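Chromosomal replication initiator protein DnaA (Aquifex aeolicus, PDB 1L8Q) binds ATP and the chromosomal origin of replication, and is thought to start formation of the DNA replication initiation complex once per cell cycle. Local coordinates at residues Y8-F13 with L54-N59; L103-Q108 with I135-R140; T170-I175 with Y193-T198. One frame throughout, in Å; residues are numbered along the deposited sequence.

Interaction 1: residues Y8-F13 with L54-N59; sequences YTLENF and LQAAGN. With ADP (adenosine-5'-diphosphate), chain C.
The carbonyl oxygen of Tyr8 is met by two groups of helix 54-59. Asn59 ND2 donates to Tyr8 O at 2.9 Å, from within both the carbonyl plane and its own amide plane, and Ala56 CA makes a CA-H...O contact with Tyr8 O, 3.5 Å from CA to O. An asparagine suits the place because its short amide reaches a loop carbonyl from a helix; ND2 also makes a weak bond to Asn5 O. Ala56 has only a methyl group to accommodate, which lets the loop come close: the CA atoms of Thr9 and Ala56 are 4.1 Å apart. Leu10 CD2 packs on Ala56 CB at 3.5 Å, and the Tyr8 ring crosses the Gln55 side chain, where Tyr8 CD2 meets Gln55 CB at 3.6 Å. Thr9 OG1 accepts from Asn12 N at 2.8 Å, an ST motif at the start of the turn 9-12. Phe13, its CG anti to the backbone N (chi1 -170°), presents a ring face to ADP N6, which lies 3.5 Å above the ring centre, while ADP O2' sits at the Tyr8 edge. The arrangement is the nucleotide pocket of an AAA+ domain, where an N-terminal loop leans on the P-loop helix.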
loop_
_atom_site.group_PDB
_atom_site.type_symbol
_atom_site.label_atom_id
_atom_site.label_comp_id
_atom_site.label_asym_id
_atom_site.label_seq_id
_atom_site.Cartn_x
_atom_site.Cartn_y
_atom_site.Cartn_z
ATOM N N TYR A 8 8.008 15.131 -6.996
ATOM C CA TYR A 8 8.454 13.816 -7.449
ATOM C C TYR A 8 9.374 13.972 -8.639
ATOM O O TYR A 8 8.951 14.491 -9.669
ATOM C CB TYR A 8 7.263 12.980 -7.903
ATOM C CG TYR A 8 6.186 12.722 -6.875
ATOM C CD1 TYR A 8 6.416 11.894 -5.788
ATOM C CD2 TYR A 8 4.909 13.250 -7.037
ATOM C CE1 TYR A 8 5.411 11.622 -4.879
ATOM C CE2 TYR A 8 3.905 12.984 -6.139
ATOM C CZ TYR A 8 4.156 12.169 -5.066
ATOM O OH TYR A 8 3.152 11.907 -4.165
ATOM N N THR A 9 10.617 13.512 -8.535
ATOM C CA THR A 9 11.494 13.568 -9.695
ATOM C C THR A 9 12.327 12.319 -9.887
ATOM O O THR A 9 12.589 11.575 -8.940
ATOM C CB THR A 9 12.420 14.801 -9.649
ATOM O OG1 THR A 9 13.613 14.491 -8.905
ATOM C CG2 THR A 9 11.771 15.961 -8.872
ATOM N N LEU A 10 12.757 12.100 -11.124
ATOM C CA LEU A 10 13.619 10.986 -11.443
ATOM C C LEU A 10 14.908 11.198 -10.707
ATOM O O LEU A 10 15.653 10.274 -10.449
ATOM C CB LEU A 10 13.914 10.944 -12.937
ATOM C CG LEU A 10 12.913 10.267 -13.859
ATOM C CD1 LEU A 10 12.300 9.063 -13.190
ATOM C CD2 LEU A 10 11.853 11.242 -14.228
ATOM N N GLU A 11 15.184 12.445 -10.388
ATOM C CA GLU A 11 16.427 12.775 -9.726
ATOM C C GLU A 11 16.393 12.446 -8.224
ATOM O O GLU A 11 17.422 12.103 -7.639
ATOM C CB GLU A 11 16.808 14.234 -9.998
ATOM C CG GLU A 11 16.589 14.659 -11.455
ATOM C CD GLU A 11 15.496 15.723 -11.625
ATOM O OE1 GLU A 11 15.722 16.903 -11.219
ATOM O OE2 GLU A 11 14.422 15.388 -12.192
ATOM N N ASN A 12 15.216 12.534 -7.603
ATOM C CA ASN A 12 15.104 12.124 -6.206
ATOM C C ASN A 12 14.483 10.754 -6.022
ATOM O O ASN A 12 14.043 10.408 -4.933
ATOM C CB ASN A 12 14.437 13.180 -5.302
ATOM C CG ASN A 12 13.082 13.645 -5.816
ATOM O OD1 ASN A 12 12.754 14.824 -5.708
ATOM N ND2 ASN A 12 12.282 12.717 -6.363
ATOM N N PHE A 13 14.432 9.981 -7.099
ATOM C CA PHE A 13 14.025 8.590 -6.994
ATOM C C PHE A 13 15.286 7.805 -6.704
ATOM O O PHE A 13 16.216 7.792 -7.518
ATOM C CB PHE A 13 13.392 8.101 -8.299
ATOM C CG PHE A 13 12.726 6.743 -8.193
ATOM C CD1 PHE A 13 11.408 6.629 -7.761
ATOM C CD2 PHE A 13 13.406 5.590 -8.559
ATOM C CE1 PHE A 13 10.796 5.382 -7.680
ATOM C CE2 PHE A 13 12.796 4.349 -8.487
ATOM C CZ PHE A 13 11.492 4.246 -8.048
ATOM N N LEU A 54 5.571 7.648 -11.898
ATOM C CA LEU A 54 4.710 8.193 -12.947
ATOM C C LEU A 54 4.858 9.708 -12.998
ATOM O O LEU A 54 5.040 10.300 -14.064
ATOM C CB LEU A 54 3.250 7.838 -12.700
ATOM C CG LEU A 54 2.656 6.649 -13.453
ATOM C CD1 LEU A 54 3.521 5.422 -13.333
ATOM C CD2 LEU A 54 1.245 6.390 -12.931
ATOM N N GLN A 55 4.802 10.333 -11.834
ATOM C CA GLN A 55 4.852 11.768 -11.780
ATOM C C GLN A 55 6.227 12.332 -12.108
ATOM O O GLN A 55 6.348 13.450 -12.620
ATOM C CB GLN A 55 4.368 12.262 -10.429
ATOM C CG GLN A 55 2.955 11.851 -10.133
ATOM C CD GLN A 55 2.082 13.030 -9.831
ATOM O OE1 GLN A 55 0.973 12.872 -9.330
ATOM N NE2 GLN A 55 2.568 14.215 -10.140
ATOM N N ALA A 56 7.268 11.573 -11.809
ATOM C CA ALA A 56 8.601 12.029 -12.153
ATOM C C ALA A 56 8.750 12.008 -13.674
ATOM O O ALA A 56 9.344 12.917 -14.248
ATOM C CB ALA A 56 9.644 11.182 -11.496
ATOM N N ALA A 57 8.205 10.980 -14.324
ATOM C CA ALA A 57 8.227 10.917 -15.780
ATOM C C ALA A 57 7.487 12.116 -16.354
ATOM O O ALA A 57 7.980 12.786 -17.248
ATOM C CB ALA A 57 7.587 9.600 -16.284
ATOM N N GLY A 58 6.296 12.377 -15.833
ATOM C CA GLY A 58 5.494 13.475 -16.311
ATOM C C GLY A 58 6.225 14.791 -16.167
ATOM O O GLY A 58 6.265 15.594 -17.094
ATOM N N ASN A 59 6.817 15.022 -15.007
ATOM C CA ASN A 59 7.541 16.266 -14.809
ATOM C C ASN A 59 8.668 16.438 -15.817
ATOM O O ASN A 59 8.895 17.545 -16.308
ATOM C CB ASN A 59 8.063 16.395 -13.378
ATOM C CG ASN A 59 6.961 16.637 -12.390
ATOM O OD1 ASN A 59 5.943 17.236 -12.722
ATOM N ND2 ASN A 59 7.136 16.152 -11.178
HETATM P PB ADP C . 2.874 4.070 -4.344
HETATM O O1B ADP C . 2.356 5.054 -5.404
HETATM O O2B ADP C . 3.481 2.817 -4.906
HETATM O O3B ADP C . 1.915 3.847 -3.217
HETATM P PA ADP C . 4.363 6.335 -3.937
HETATM O O1A ADP C . 4.903 6.590 -5.332
HETATM O O2A ADP C . 3.057 7.062 -3.663
HETATM O O3A ADP C . 4.123 4.781 -3.687
HETATM O "O5'" ADP C . 5.476 6.697 -2.857
HETATM C "C5'" ADP C . 5.188 6.629 -1.472
HETATM C "C4'" ADP C . 6.170 7.557 -0.803
HETATM O "O4'" ADP C . 7.474 6.946 -0.745
HETATM C "C3'" ADP C . 6.330 8.806 -1.642
HETATM O "O3'" ADP C . 6.587 9.852 -0.716
HETATM C "C2'" ADP C . 7.566 8.511 -2.462
HETATM O "O2'" ADP C . 8.278 9.639 -2.942
HETATM C "C1'" ADP C . 8.411 7.698 -1.520
HETATM N N9 ADP C . 9.236 6.805 -2.343
HETATM C C8 ADP C . 8.831 5.663 -2.945
HETATM N N7 ADP C . 9.869 5.098 -3.632
HETATM C C5 ADP C . 10.934 5.894 -3.484
HETATM C C6 ADP C . 12.330 5.889 -3.942
HETATM N N6 ADP C . 12.809 4.903 -4.718
HETATM N N1 ADP C . 13.120 6.902 -3.565
HETATM C C2 ADP C . 12.671 7.903 -2.780
HETATM N N3 ADP C . 11.405 7.959 -2.326
HETATM C C4 ADP C . 10.517 7.011 -2.640
#

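Interaction 2: residues L103-Q108 with I135-R140; sequences LLDDVQ and ILASDR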
loop_
_atom_site.group_PDB
_atom_site.type_symbol
_atom_site.label_atom_id
_atom_site.label_comp_id
_atom_site.label_asym_id
_atom_site.label_seq_id
_atom_site.Cartn_x
_atom_site.Cartn_y
_atom_site.Cartn_z
ATOM N N LEU A 103 -0.632 9.499 -18.129
ATOM C CA LEU A 103 -0.246 8.736 -16.961
ATOM C C LEU A 103 -1.494 8.383 -16.189
ATOM O O LEU A 103 -2.125 9.275 -15.596
ATOM C CB LEU A 103 0.671 9.566 -16.070
ATOM C CG LEU A 103 1.925 10.209 -16.689
ATOM C CD1 LEU A 103 2.472 11.240 -15.739
ATOM C CD2 LEU A 103 2.989 9.173 -17.022
ATOM N N LEU A 104 -1.873 7.104 -16.219
ATOM C CA LEU A 104 -3.047 6.642 -15.510
ATOM C C LEU A 104 -2.608 5.801 -14.331
ATOM O O LEU A 104 -2.047 4.693 -14.503
ATOM C CB LEU A 104 -3.958 5.834 -16.427
ATOM C CG LEU A 104 -5.415 5.807 -15.967
ATOM C CD1 LEU A 104 -5.989 7.229 -15.987
ATOM C CD2 LEU A 104 -6.259 4.867 -16.799
ATOM N N ASP A 105 -2.859 6.316 -13.132
ATOM C CA ASP A 105 -2.394 5.696 -11.908
ATOM C C ASP A 105 -3.513 4.884 -11.275
ATOM O O ASP A 105 -4.672 5.230 -11.422
ATOM C CB ASP A 105 -1.984 6.806 -10.958
ATOM C CG ASP A 105 -0.977 6.360 -9.923
ATOM O OD1 ASP A 105 -0.658 5.152 -9.854
ATOM O OD2 ASP A 105 -0.437 7.171 -9.142
ATOM N N ASP A 106 -3.164 3.806 -10.574
ATOM C CA ASP A 106 -4.145 2.968 -9.871
ATOM C C ASP A 106 -5.240 2.319 -10.746
ATOM O O ASP A 106 -6.416 2.285 -10.368
ATOM C CB ASP A 106 -4.776 3.737 -8.717
ATOM C CG ASP A 106 -3.770 4.072 -7.614
ATOM O OD1 ASP A 106 -3.921 5.145 -6.969
ATOM O OD2 ASP A 106 -2.793 3.339 -7.320
ATOM N N VAL A 107 -4.826 1.766 -11.881
ATOM C CA VAL A 107 -5.721 1.145 -12.863
ATOM C C VAL A 107 -6.712 0.128 -12.300
ATOM O O VAL A 107 -7.765 -0.083 -12.845
ATOM C CB VAL A 107 -4.908 0.490 -13.947
ATOM C CG1 VAL A 107 -5.759 -0.464 -14.747
ATOM C CG2 VAL A 107 -4.324 1.542 -14.833
ATOM N N GLN A 108 -6.369 -0.488 -11.204
ATOM C CA GLN A 108 -7.241 -1.456 -10.552
ATOM C C GLN A 108 -8.645 -0.914 -10.345
ATOM O O GLN A 108 -9.614 -1.671 -10.368
ATOM C CB GLN A 108 -6.651 -1.753 -9.188
ATOM C CG GLN A 108 -5.275 -1.109 -9.076
ATOM C CD GLN A 108 -5.128 -0.344 -7.833
ATOM O OE1 GLN A 108 -5.876 -0.548 -6.907
ATOM N NE2 GLN A 108 -4.168 0.548 -7.793
ATOM N N ILE A 135 1.665 5.458 -19.800
ATOM C CA ILE A 135 2.228 4.776 -18.663
ATOM C C ILE A 135 1.119 4.516 -17.662
ATOM O O ILE A 135 0.427 5.439 -17.238
ATOM C CB ILE A 135 3.345 5.585 -18.034
ATOM C CG1 ILE A 135 4.379 5.940 -19.075
ATOM C CG2 ILE A 135 4.024 4.798 -16.910
ATOM C CD1 ILE A 135 5.527 6.709 -18.520
ATOM N N LEU A 136 0.924 3.243 -17.321
ATOM C CA LEU A 136 -0.090 2.858 -16.363
ATOM C C LEU A 136 0.594 2.380 -15.122
ATOM O O LEU A 136 1.742 1.949 -15.174
ATOM C CB LEU A 136 -0.941 1.706 -16.900
ATOM C CG LEU A 136 -1.826 1.934 -18.111
ATOM C CD1 LEU A 136 -2.293 3.361 -18.183
ATOM C CD2 LEU A 136 -1.051 1.582 -19.312
ATOM N N ALA A 137 -0.109 2.442 -14.002
ATOM C CA ALA A 137 0.394 1.875 -12.762
ATOM C C ALA A 137 -0.767 1.203 -12.055
ATOM O O ALA A 137 -1.930 1.636 -12.183
ATOM C CB ALA A 137 0.986 2.916 -11.905
ATOM N N SER A 138 -0.463 0.126 -11.340
ATOM C CA SER A 138 -1.486 -0.659 -10.685
ATOM C C SER A 138 -0.898 -1.324 -9.478
ATOM O O SER A 138 0.316 -1.403 -9.348
ATOM C CB SER A 138 -2.041 -1.713 -11.622
ATOM O OG SER A 138 -2.769 -2.685 -10.879
ATOM N N ASP A 139 -1.749 -1.804 -8.587
ATOM C CA ASP A 139 -1.250 -2.475 -7.411
ATOM C C ASP A 139 -1.168 -3.954 -7.697
ATOM O O ASP A 139 -0.788 -4.734 -6.845
ATOM C CB ASP A 139 -2.142 -2.205 -6.176
ATOM C CG ASP A 139 -3.507 -2.845 -6.295
ATOM O OD1 ASP A 139 -3.932 -3.132 -7.429
ATOM O OD2 ASP A 139 -4.234 -3.104 -5.318
ATOM N N ARG A 140 -1.552 -4.356 -8.891
ATOM C CA ARG A 140 -1.519 -5.769 -9.212
ATOM C C ARG A 140 -1.304 -5.973 -10.691
ATOM O O ARG A 140 -1.584 -5.088 -11.495
ATOM C CB ARG A 140 -2.804 -6.450 -8.746
ATOM C CG ARG A 140 -4.035 -6.001 -9.485
ATOM C CD ARG A 140 -5.305 -6.257 -8.740
ATOM N NE ARG A 140 -5.220 -5.759 -7.374
ATOM C CZ ARG A 140 -6.220 -5.781 -6.501
ATOM N NH1 ARG A 140 -7.400 -6.280 -6.844
ATOM N NH2 ARG A 140 -6.037 -5.301 -5.281
#
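Strands 103-105 and 135-138 run parallel, 7° apart in direction and 4.8 Å between axes, joined by Leu104 N to Ile135 O and Ala137 N to Leu104 O, both 3.0 Å. They are the two strands of a right-handed beta-alpha-beta crossover through helix 114-129, in the central sheet of the AAA+ domain. Leu103 and Ile135 lie side by side on one face, Leu103 CD2 touching Ile135 CB at 3.7 Å beneath Leu54 of helix 50-63. On the other face Leu104 CB meets Leu136 CD1 at 3.5 Å, with Phe120 of the crossover helix packed on both; branched apolar residues suit these buried layers. Past the strand, Val107 N bonds to Ala137 O at 2.9 Å and 171°, prolonging the pairing while Asp106 takes a left-handed backbone turn. Asp105 and Asp106 belong to the ATP and magnesium sites respectively, and the LLDDVQ sequence fits a Walker B motif. Asp105 OD2 accepts from Thr51 OG1 and Tyr70 OH, which would hold the carboxylate in place; Thr51 is itself a magnesium-binding residue. Ala137 CB touches Asp105 OD1 at 3.5 Å and also packs on Lys50 of the P-loop. Farther on, Asp139 OD2 takes a salt bridge on its syn side from Arg140 NH2 at 2.8 Å, the partners tilted from both the carboxylate and the guanidinium plane.

Interaction 3: residues T170-I175 with Y193-T198; sequences TRFKII and YLLENT. With ADP (adenosine-5'-diphosphate), chain C.
The guanidinium of Arg171 meets the end of segment 193-198: Leu195 CD2 lies over one face and Leu194 O stands at the edge, while Thr198 O is modelled over the opposite face, too close to be certain. In its own plane NH1 donates to Leu195 O at 2.6 Å, a nearly straight bond (171°) that arrives on a carbonyl lone pair. The bend at chi3 (-63°) swings NE round from the extended start of the chain, and Asn168 OD1 takes NH2, so two partners fix the rotation of the group. An arginine suits the place because a helix C-terminus presents backbone carbonyls lacking amide donors from a following turn, and its positive charge would be expected to answer the helix dipole. Thr198 OG1 donates to Leu194 O at 2.8 Å, from above the carbonyl plane. The Phe172 ring meets Leu195 CD1 obliquely. Beside these groups the contact is apolar: the Ile175 side chain crosses those of Leu194 and Leu195 between the two helices, its CD1 touching both Leu194 CB and Leu195 CD2 at 3.7 Å. The short helical segments cross at 135° with axes 10.0 Å apart. On another side of helix 170-175, Ile174 CD1 rests on the adenine at ADP N3, 3.6 Å away. Such packing, with Ile204 of helix 201-214 covering Ile175 and Thr198, is that of the helical lid of AAA+ proteins, which closes over the nucleotide base.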
loop_
_atom_site.group_PDB
_atom_site.type_symbol
_atom_site.label_atom_id
_atom_site.label_comp_id
_atom_site.label_asym_id
_atom_site.label_seq_id
_atom_site.Cartn_x
_atom_site.Cartn_y
_atom_site.Cartn_z
ATOM N N THR A 170 17.098 0.049 -0.233
ATOM C CA THR A 170 16.451 1.291 -0.628
ATOM C C THR A 170 15.795 2.035 0.556
ATOM O O THR A 170 16.042 3.223 0.751
ATOM C CB THR A 170 15.472 1.024 -1.784
ATOM O OG1 THR A 170 16.221 0.670 -2.953
ATOM C CG2 THR A 170 14.764 2.286 -2.205
ATOM N N ARG A 171 14.978 1.342 1.344
ATOM C CA ARG A 171 14.381 1.960 2.527
ATOM C C ARG A 171 15.480 2.616 3.351
ATOM O O ARG A 171 15.372 3.759 3.770
ATOM C CB ARG A 171 13.696 0.912 3.404
ATOM C CG ARG A 171 12.244 0.698 3.110
ATOM C CD ARG A 171 11.489 -0.073 4.186
ATOM N NE ARG A 171 12.014 -1.423 4.341
ATOM C CZ ARG A 171 12.388 -1.929 5.503
ATOM N NH1 ARG A 171 12.277 -1.193 6.606
ATOM N NH2 ARG A 171 12.868 -3.162 5.568
ATOM N N PHE A 172 16.537 1.855 3.582
ATOM C CA PHE A 172 17.678 2.326 4.316
ATOM C C PHE A 172 18.103 3.710 3.832
ATOM O O PHE A 172 18.172 4.655 4.623
ATOM C CB PHE A 172 18.825 1.322 4.175
ATOM C CG PHE A 172 20.089 1.738 4.849
ATOM C CD1 PHE A 172 20.156 1.833 6.223
ATOM C CD2 PHE A 172 21.228 2.003 4.104
ATOM C CE1 PHE A 172 21.351 2.213 6.864
ATOM C CE2 PHE A 172 22.428 2.385 4.722
ATOM C CZ PHE A 172 22.488 2.488 6.111
ATOM N N LYS A 173 18.390 3.837 2.543
ATOM C CA LYS A 173 18.790 5.132 2.015
ATOM C C LYS A 173 17.676 6.160 2.250
ATOM O O LYS A 173 17.944 7.294 2.674
ATOM C CB LYS A 173 19.162 5.033 0.538
ATOM C CG LYS A 173 20.325 4.089 0.278
ATOM C CD LYS A 173 20.875 4.238 -1.114
ATOM C CE LYS A 173 21.884 3.156 -1.419
ATOM N NZ LYS A 173 22.237 3.146 -2.872
ATOM N N ILE A 174 16.430 5.763 2.001
ATOM C CA ILE A 174 15.322 6.674 2.213
ATOM C C ILE A 174 15.299 7.116 3.688
ATOM O O ILE A 174 15.279 8.314 4.010
ATOM C CB ILE A 174 14.004 6.036 1.782
ATOM C CG1 ILE A 174 13.950 5.952 0.257
ATOM C CG2 ILE A 174 12.838 6.847 2.289
ATOM C CD1 ILE A 174 12.685 5.281 -0.291
ATOM N N ILE A 175 15.359 6.149 4.580
ATOM C CA ILE A 175 15.359 6.454 5.995
ATOM C C ILE A 175 16.396 7.520 6.338
ATOM O O ILE A 175 16.126 8.434 7.114
ATOM C CB ILE A 175 15.576 5.174 6.804
ATOM C CG1 ILE A 175 14.270 4.367 6.865
ATOM C CG2 ILE A 175 16.058 5.496 8.177
ATOM C CD1 ILE A 175 14.461 2.916 7.307
ATOM N N TYR A 193 16.078 0.942 14.201
ATOM C CA TYR A 193 14.702 0.863 14.663
ATOM C C TYR A 193 13.749 0.991 13.505
ATOM O O TYR A 193 12.744 0.290 13.440
ATOM C CB TYR A 193 14.377 1.975 15.666
ATOM C CG TYR A 193 12.899 2.049 15.993
ATOM C CD1 TYR A 193 12.346 1.249 16.996
ATOM C CD2 TYR A 193 12.054 2.871 15.278
ATOM C CE1 TYR A 193 11.001 1.301 17.296
ATOM C CE2 TYR A 193 10.690 2.920 15.563
ATOM C CZ TYR A 193 10.175 2.137 16.574
ATOM O OH TYR A 193 8.821 2.174 16.857
ATOM N N LEU A 194 14.049 1.925 12.614
ATOM C CA LEU A 194 13.183 2.202 11.506
ATOM C C LEU A 194 13.211 1.062 10.477
ATOM O O LEU A 194 12.171 0.723 9.896
ATOM C CB LEU A 194 13.547 3.547 10.882
ATOM C CG LEU A 194 13.325 4.736 11.823
ATOM C CD1 LEU A 194 13.959 5.996 11.283
ATOM C CD2 LEU A 194 11.830 4.949 12.126
ATOM N N LEU A 195 14.385 0.451 10.274
ATOM C CA LEU A 195 14.487 -0.645 9.320
ATOM C C LEU A 195 13.583 -1.777 9.740
ATOM O O LEU A 195 12.792 -2.282 8.939
ATOM C CB LEU A 195 15.915 -1.154 9.193
ATOM C CG LEU A 195 16.821 -0.496 8.145
ATOM C CD1 LEU A 195 18.118 -1.304 8.013
ATOM C CD2 LEU A 195 16.124 -0.367 6.787
ATOM N N GLU A 196 13.678 -2.152 11.010
ATOM C CA GLU A 196 12.879 -3.243 11.531
ATOM C C GLU A 196 11.379 -2.973 11.592
ATOM O O GLU A 196 10.597 -3.905 11.514
ATOM C CB GLU A 196 13.374 -3.685 12.907
ATOM C CG GLU A 196 14.364 -4.854 12.879
ATOM C CD GLU A 196 13.766 -6.169 12.336
ATOM O OE1 GLU A 196 12.634 -6.159 11.797
ATOM O OE2 GLU A 196 14.444 -7.225 12.448
ATOM N N ASN A 197 10.969 -1.715 11.711
ATOM C CA ASN A 197 9.547 -1.440 11.915
ATOM C C ASN A 197 8.793 -0.659 10.847
ATOM O O ASN A 197 7.754 -0.079 11.141
ATOM C CB ASN A 197 9.327 -0.796 13.271
ATOM C CG ASN A 197 9.783 -1.688 14.412
ATOM O OD1 ASN A 197 8.979 -2.375 15.034
ATOM N ND2 ASN A 197 11.080 -1.684 14.687
ATOM N N THR A 198 9.286 -0.663 9.612
ATOM C CA THR A 198 8.601 0.040 8.547
ATOM C C THR A 198 8.863 -0.570 7.179
ATOM O O THR A 198 9.880 -1.236 6.966
ATOM C CB THR A 198 8.982 1.539 8.541
ATOM O OG1 THR A 198 10.332 1.701 8.099
ATOM C CG2 THR A 198 9.000 2.100 9.940
HETATM P PB ADP C . 2.874 4.070 -4.344
HETATM O O1B ADP C . 2.356 5.054 -5.404
HETATM O O2B ADP C . 3.481 2.817 -4.906
HETATM O O3B ADP C . 1.915 3.847 -3.217
HETATM P PA ADP C . 4.363 6.335 -3.937
HETATM O O1A ADP C . 4.903 6.590 -5.332
HETATM O O2A ADP C . 3.057 7.062 -3.663
HETATM O O3A ADP C . 4.123 4.781 -3.687
HETATM O "O5'" ADP C . 5.476 6.697 -2.857
HETATM C "C5'" ADP C . 5.188 6.629 -1.472
HETATM C "C4'" ADP C . 6.170 7.557 -0.803
HETATM O "O4'" ADP C . 7.474 6.946 -0.745
HETATM C "C3'" ADP C . 6.330 8.806 -1.642
HETATM O "O3'" ADP C . 6.587 9.852 -0.716
HETATM C "C2'" ADP C . 7.566 8.511 -2.462
HETATM O "O2'" ADP C . 8.278 9.639 -2.942
HETATM C "C1'" ADP C . 8.411 7.698 -1.520
HETATM N N9 ADP C . 9.236 6.805 -2.343
HETATM C C8 ADP C . 8.831 5.663 -2.945
HETATM N N7 ADP C . 9.869 5.098 -3.632
HETATM C C5 ADP C . 10.934 5.894 -3.484
HETATM C C6 ADP C . 12.330 5.889 -3.942
HETATM N N6 ADP C . 12.809 4.903 -4.718
HETATM N N1 ADP C . 13.120 6.902 -3.565
HETATM C C2 ADP C . 12.671 7.903 -2.780
HETATM N N3 ADP C . 11.405 7.959 -2.326
HETATM C C4 ADP C . 10.517 7.011 -2.640
#

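In the fold
From the N terminus, interaction 1 closes first, joining residues 8-13 to helix 50-63 and closing a loop that contains helix 20-31 and strand 40-43. Interaction 2 opens later and pairs two neighbouring strands of the five-stranded parallel sheet, in the order 68-72, 101-105, 133-138, 40-43, 160-163. Interaction 3 follows and joins helices 168-181 and 188-197. The three loops follow one another in series, neither nesting nor crossing. Interactions 1 and 2 touch through Leu54, whose side chain packs on Asp105, Ile135 and Ala137, so the P-loop helix rests on the sheet. Interaction 3 touches neither, its centre about 21 Å from that of interaction 1, but both meet ADP, which lies between the P-loop side of the AAA+ domain and its helical part.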